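Local coordinates for ferredoxin-NADP reductase (Neisseria gonorrhoeae MIA_2011_03-10, PDB 5TR9), which probably uses its bound FAD to pass electrons between NADP(H) and ferredoxin, at residues S51-Y56 against T101-D105; L169-S173 against S184-V188. All coordinates share one frame. Numbering follows the deposited sequence.

Interaction 1. Residues S51-Y56 against T101-D105; sequences SRLGFY and TILLD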
loop_
_atom_site.group_PDB
_atom_site.type_symbol
_atom_site.label_atom_id
_atom_site.label_comp_id
_atom_site.label_asym_id
_atom_site.label_seq_id
_atom_site.Cartn_x
_atom_site.Cartn_y
_atom_site.Cartn_z
ATOM N N SER A 51 0.938 7.688 8.313
ATOM C CA SER A 51 0.556 8.511 9.447
ATOM C C SER A 51 0.525 7.662 10.706
ATOM O O SER A 51 0.484 6.433 10.651
ATOM C CB SER A 51 -0.837 9.107 9.242
ATOM O OG SER A 51 -0.953 9.796 8.010
ATOM N N ARG A 52 0.536 8.333 11.847
ATOM C CA ARG A 52 0.203 7.705 13.119
ATOM C C ARG A 52 -1.101 8.323 13.601
ATOM O O ARG A 52 -1.191 9.547 13.747
ATOM C CB ARG A 52 1.318 7.882 14.150
ATOM C CG ARG A 52 2.334 6.752 14.136
ATOM C CD ARG A 52 3.492 7.004 15.098
ATOM N NE ARG A 52 3.078 7.573 16.381
ATOM C CZ ARG A 52 2.972 6.885 17.517
ATOM N NH1 ARG A 52 3.239 5.587 17.543
ATOM N NH2 ARG A 52 2.601 7.503 18.632
ATOM N N LEU A 53 -2.109 7.482 13.806
ATOM C CA LEU A 53 -3.435 7.903 14.226
ATOM C C LEU A 53 -3.683 7.393 15.632
ATOM O O LEU A 53 -3.179 6.333 16.016
ATOM C CB LEU A 53 -4.522 7.352 13.302
ATOM C CG LEU A 53 -4.386 7.674 11.814
ATOM C CD1 LEU A 53 -5.535 7.028 11.015
ATOM C CD2 LEU A 53 -4.355 9.186 11.607
ATOM N N GLY A 54 -4.466 8.149 16.398
ATOM C CA GLY A 54 -4.654 7.797 17.791
ATOM C C GLY A 54 -6.020 8.196 18.298
ATOM O O GLY A 54 -6.765 8.945 17.659
ATOM N N PHE A 55 -6.341 7.672 19.471
ATOM C CA PHE A 55 -7.535 8.073 20.198
ATOM C C PHE A 55 -7.183 8.314 21.655
ATOM O O PHE A 55 -6.312 7.649 22.220
ATOM C CB PHE A 55 -8.646 7.008 20.157
ATOM C CG PHE A 55 -9.229 6.772 18.799
ATOM C CD1 PHE A 55 -10.152 7.659 18.261
ATOM C CD2 PHE A 55 -8.887 5.643 18.077
ATOM C CE1 PHE A 55 -10.704 7.430 17.003
ATOM C CE2 PHE A 55 -9.437 5.399 16.828
ATOM C CZ PHE A 55 -10.348 6.295 16.292
ATOM N N TYR A 56 -7.885 9.265 22.264
ATOM C CA TYR A 56 -7.917 9.330 23.715
ATOM C C TYR A 56 -8.653 8.107 24.244
ATOM O O TYR A 56 -9.756 7.795 23.786
ATOM C CB TYR A 56 -8.631 10.596 24.180
ATOM C CG TYR A 56 -8.003 11.913 23.775
ATOM C CD1 TYR A 56 -6.691 12.220 24.115
ATOM C CD2 TYR A 56 -8.748 12.873 23.093
ATOM C CE1 TYR A 56 -6.135 13.440 23.774
ATOM C CE2 TYR A 56 -8.195 14.087 22.739
ATOM C CZ TYR A 56 -6.890 14.364 23.081
ATOM O OH TYR A 56 -6.338 15.583 22.751
ATOM N N THR A 101 -13.674 12.533 17.367
ATOM C CA THR A 101 -12.303 13.024 17.393
ATOM C C THR A 101 -11.326 11.883 17.143
ATOM O O THR A 101 -11.436 10.814 17.752
ATOM C CB THR A 101 -11.995 13.675 18.742
ATOM O OG1 THR A 101 -12.753 14.882 18.883
ATOM C CG2 THR A 101 -10.508 14.000 18.862
ATOM N N ILE A 102 -10.360 12.124 16.260
ATOM C CA ILE A 102 -9.238 11.224 16.047
ATOM C C ILE A 102 -7.980 12.079 16.057
ATOM O O ILE A 102 -8.003 13.246 15.653
ATOM C CB ILE A 102 -9.394 10.412 14.734
ATOM C CG1 ILE A 102 -8.309 9.328 14.616
ATOM C CG2 ILE A 102 -9.373 11.332 13.497
ATOM C CD1 ILE A 102 -8.625 8.266 13.555
ATOM N N LEU A 103 -6.892 11.513 16.573
ATOM C CA LEU A 103 -5.642 12.244 16.748
ATOM C C LEU A 103 -4.698 11.923 15.598
ATOM O O LEU A 103 -4.577 10.764 15.197
ATOM C CB LEU A 103 -4.979 11.880 18.077
ATOM C CG LEU A 103 -5.882 11.923 19.313
ATOM C CD1 LEU A 103 -5.056 11.630 20.547
ATOM C CD2 LEU A 103 -6.561 13.269 19.418
ATOM N N LEU A 104 -4.035 12.958 15.073
ATOM C CA LEU A 104 -3.123 12.827 13.936
ATOM C C LEU A 104 -1.741 13.310 14.356
ATOM O O LEU A 104 -1.547 14.503 14.599
ATOM C CB LEU A 104 -3.638 13.626 12.738
ATOM C CG LEU A 104 -2.742 13.685 11.497
ATOM C CD1 LEU A 104 -2.569 12.305 10.878
ATOM C CD2 LEU A 104 -3.336 14.669 10.504
ATOM N N ASP A 105 -0.781 12.389 14.434
ATOM C CA ASP A 105 0.602 12.781 14.690
ATOM C C ASP A 105 1.051 13.760 13.613
ATOM O O ASP A 105 0.715 13.598 12.438
ATOM C CB ASP A 105 1.498 11.537 14.708
ATOM C CG ASP A 105 2.908 11.829 15.170
ATOM O OD1 ASP A 105 3.643 12.558 14.474
ATOM O OD2 ASP A 105 3.287 11.333 16.253
HETATM O O HOH W 1 1.085 11.299 11.085
HETATM O O HOH W 2 -10.171 10.526 20.654
#

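Interaction 2. Residues L169-S173 against S184-V188; sequences LAALS and SFRFV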
loop_
_atom_site.group_PDB
_atom_site.type_symbol
_atom_site.label_atom_id
_atom_site.label_comp_id
_atom_site.label_asym_id
_atom_site.label_seq_id
_atom_site.Cartn_x
_atom_site.Cartn_y
_atom_site.Cartn_z
ATOM N N LEU A 169 -8.917 -0.281 -10.263
ATOM C CA LEU A 169 -7.591 -0.479 -10.842
ATOM C C LEU A 169 -7.650 -1.249 -12.158
ATOM O O LEU A 169 -6.831 -1.001 -13.047
ATOM C CB LEU A 169 -6.679 -1.186 -9.842
ATOM C CG LEU A 169 -6.464 -0.421 -8.531
ATOM C CD1 LEU A 169 -5.740 -1.304 -7.534
ATOM C CD2 LEU A 169 -5.687 0.857 -8.755
ATOM N N ALA A 170 -8.610 -2.164 -12.312
ATOM C CA ALA A 170 -8.780 -2.808 -13.610
ATOM C C ALA A 170 -9.169 -1.790 -14.676
ATOM O O ALA A 170 -8.702 -1.867 -15.821
ATOM C CB ALA A 170 -9.822 -3.922 -13.516
ATOM N N ALA A 171 -10.009 -0.814 -14.316
ATOM C CA ALA A 171 -10.404 0.207 -15.283
ATOM C C ALA A 171 -9.230 1.111 -15.649
ATOM O O ALA A 171 -9.067 1.482 -16.817
ATOM C CB ALA A 171 -11.570 1.028 -14.734
ATOM N N LEU A 172 -8.400 1.476 -14.663
ATOM C CA LEU A 172 -7.187 2.240 -14.950
ATOM C C LEU A 172 -6.239 1.457 -15.853
ATOM O O LEU A 172 -5.472 2.049 -16.626
ATOM C CB LEU A 172 -6.491 2.610 -13.638
ATOM C CG LEU A 172 -5.355 3.635 -13.683
ATOM C CD1 LEU A 172 -5.919 5.021 -13.945
ATOM C CD2 LEU A 172 -4.547 3.610 -12.383
ATOM N N SER A 173 -6.294 0.126 -15.777
ATOM C CA SER A 173 -5.420 -0.747 -16.548
ATOM C C SER A 173 -5.797 -0.789 -18.026
ATOM O O SER A 173 -4.945 -1.117 -18.858
ATOM C CB SER A 173 -5.468 -2.156 -15.944
ATOM O OG SER A 173 -4.329 -2.928 -16.278
ATOM N N SER A 184 2.276 2.436 -19.779
ATOM C CA SER A 184 1.126 1.646 -19.385
ATOM C C SER A 184 1.096 1.429 -17.874
ATOM O O SER A 184 2.131 1.351 -17.204
ATOM C CB SER A 184 1.139 0.302 -20.114
ATOM O OG SER A 184 -0.096 -0.376 -19.971
ATOM N N PHE A 185 -0.116 1.349 -17.340
ATOM C CA PHE A 185 -0.354 0.870 -15.990
ATOM C C PHE A 185 -0.953 -0.525 -16.093
ATOM O O PHE A 185 -1.848 -0.751 -16.913
ATOM C CB PHE A 185 -1.302 1.789 -15.217
ATOM C CG PHE A 185 -1.786 1.186 -13.933
ATOM C CD1 PHE A 185 -0.932 1.064 -12.849
ATOM C CD2 PHE A 185 -3.083 0.700 -13.815
ATOM C CE1 PHE A 185 -1.363 0.478 -11.664
ATOM C CE2 PHE A 185 -3.522 0.126 -12.630
ATOM C CZ PHE A 185 -2.658 0.016 -11.551
ATOM N N ARG A 186 -0.431 -1.460 -15.303
ATOM C CA ARG A 186 -0.920 -2.831 -15.261
ATOM C C ARG A 186 -1.330 -3.173 -13.840
ATOM O O ARG A 186 -0.594 -2.885 -12.890
ATOM C CB ARG A 186 0.142 -3.836 -15.729
ATOM C CG ARG A 186 0.505 -3.781 -17.209
ATOM C CD ARG A 186 1.348 -2.561 -17.565
ATOM N NE ARG A 186 1.977 -2.724 -18.875
ATOM C CZ ARG A 186 3.186 -3.244 -19.057
ATOM N NH1 ARG A 186 3.904 -3.640 -18.006
ATOM N NH2 ARG A 186 3.675 -3.369 -20.286
ATOM N N PHE A 187 -2.489 -3.808 -13.694
ATOM C CA PHE A 187 -2.943 -4.312 -12.406
ATOM C C PHE A 187 -3.153 -5.816 -12.497
ATOM O O PHE A 187 -3.845 -6.296 -13.400
ATOM C CB PHE A 187 -4.246 -3.621 -11.975
ATOM C CG PHE A 187 -4.844 -4.191 -10.718
ATOM C CD1 PHE A 187 -4.160 -4.116 -9.512
ATOM C CD2 PHE A 187 -6.083 -4.812 -10.748
ATOM C CE1 PHE A 187 -4.711 -4.641 -8.338
ATOM C CE2 PHE A 187 -6.637 -5.333 -9.580
ATOM C CZ PHE A 187 -5.950 -5.250 -8.384
ATOM N N VAL A 188 -2.562 -6.548 -11.560
ATOM C CA VAL A 188 -2.676 -8.003 -11.513
ATOM C C VAL A 188 -3.220 -8.405 -10.148
ATOM O O VAL A 188 -2.492 -8.335 -9.148
ATOM C CB VAL A 188 -1.321 -8.676 -11.774
ATOM C CG1 VAL A 188 -1.462 -10.192 -11.694
ATOM C CG2 VAL A 188 -0.778 -8.256 -13.143
HETATM O O HOH W 3 -3.405 -5.134 -16.475
#

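Interaction 1. Residues S51-Y56 against T101-D105
Leu103 is the residue most buried by this contact. It lies opposite Gly54 in an antiparallel hydrogen-bonded pair, with CA atoms 4.7 Å apart. Leu103 N donates to Gly54 O at 2.8 Å, and Gly54 N donates to Leu103 O at 2.9 Å. Gly54 has no side chain. The end of Leu103 packs against Tyr56. Leu103 CD1 sits 4.0 Å from the Tyr56 ring centroid, a CH-pi contact over the ring face. Phe61 and Trp63 of strand 60-67 also touch Leu103.

Ile102 comes next and packs against Phe55 and Leu53. Ile102 CD1 lies 3.8 Å from Phe55 CZ and 4.2 Å from Leu53 CD1. Helix 88-95 packs on Phe55.

Arg52 lies at one exposed end. Asp105 N donates to Arg52 O at 3.0 Å. A long salt bridge joins Arg52 NE to Asp105 OD2 at 3.8 Å, while Asp105 OD1 is hydrogen-bonded to Asn107 N. Water 1 links Arg52 N to Asp105 O, and water 2 links Tyr56 N to Thr101 O.

These are neighbouring strands of the antiparallel sheet of the FAD-binding domain. Backbone hydrogen bonds set the strand pairing, apolar contacts lie on both faces, and charge and water are left to the ends.

Interaction 2. Residues L169-S173 against S184-V188
This is a helix-on-sheet contact in the NAD-binding domain, which has a Rossmann-like alpha/beta fold. Residues 169-173 of helix 166-173 lie against residues 185-187 of strand 185-191 in the parallel sheet. The two run roughly antiparallel: the N-to-C directions of the two short segments differ by 142°, and their axes approach to 7.1 Å. Strands 150-157 and 185-191 are parallel neighbours in the sheet and helix 166-173 lies between them in the chain, so the contact belongs to a beta-alpha-beta crossover.

Two phenylalanines carry most of the strand's side of the contact. Phe185 and Phe187 alternate with Arg186, so both point their CA-to-CB bonds toward the helix while that of Arg186 points away. Leu172 CD2 lies 3.8 Å from the centroid of the Phe185 ring, over its face. Leu169 CB lies 3.8 Å from the centroid of the Phe187 ring, again over the face. Both are CH-pi contacts. Leu169 also reaches Phe187 with CD1, 3.6 Å from CE1, and Phe185 with CD2, 4.2 Å from CZ. Leu169 O meets the edge of the Phe185 ring, 3.5 Å from CE2.

Ser173 brings the polar part. Ser173 CA makes a CA-H...O contact with Phe185 O at 3.6 Å. Water 3 lies 2.4 Å from Ser173 OG and accepts a hydrogen bond from Phe187 N at 3.2 Å.

Leu139 of helix 133-139 touches both Leu169 and Phe185, and Arg145 of helix 142-147 touches Leu172 and Phe185. Beyond the strand, Arg186 NH1 is hydrogen-bonded to Asn152 OD1 and Thr220 OG1, and Val188 packs on helix 213-218.

How the interactions relate
The two contacts lie in different domains, on opposite sides of the chain's centre. Their centres are 33 Å apart, their nearest atoms about 19 Å, and they share no helix or strand. Interaction 1 joins two strands of the antiparallel FAD-domain sheet. Interaction 2 lays a helix on the parallel sheet of the NAD-binding domain. Both are partly buried, but interaction 1 buries more surface, 558 against 334 Å². Backbone hydrogen bonds organise interaction 1, whereas leucine and phenylalanine packing dominates interaction 2. Leucine-aromatic CH-pi contacts occur in both, one in interaction 1 and two in interaction 2. Water also bridges both, at the strand ends in interaction 1 and beside Ser173 in interaction 2.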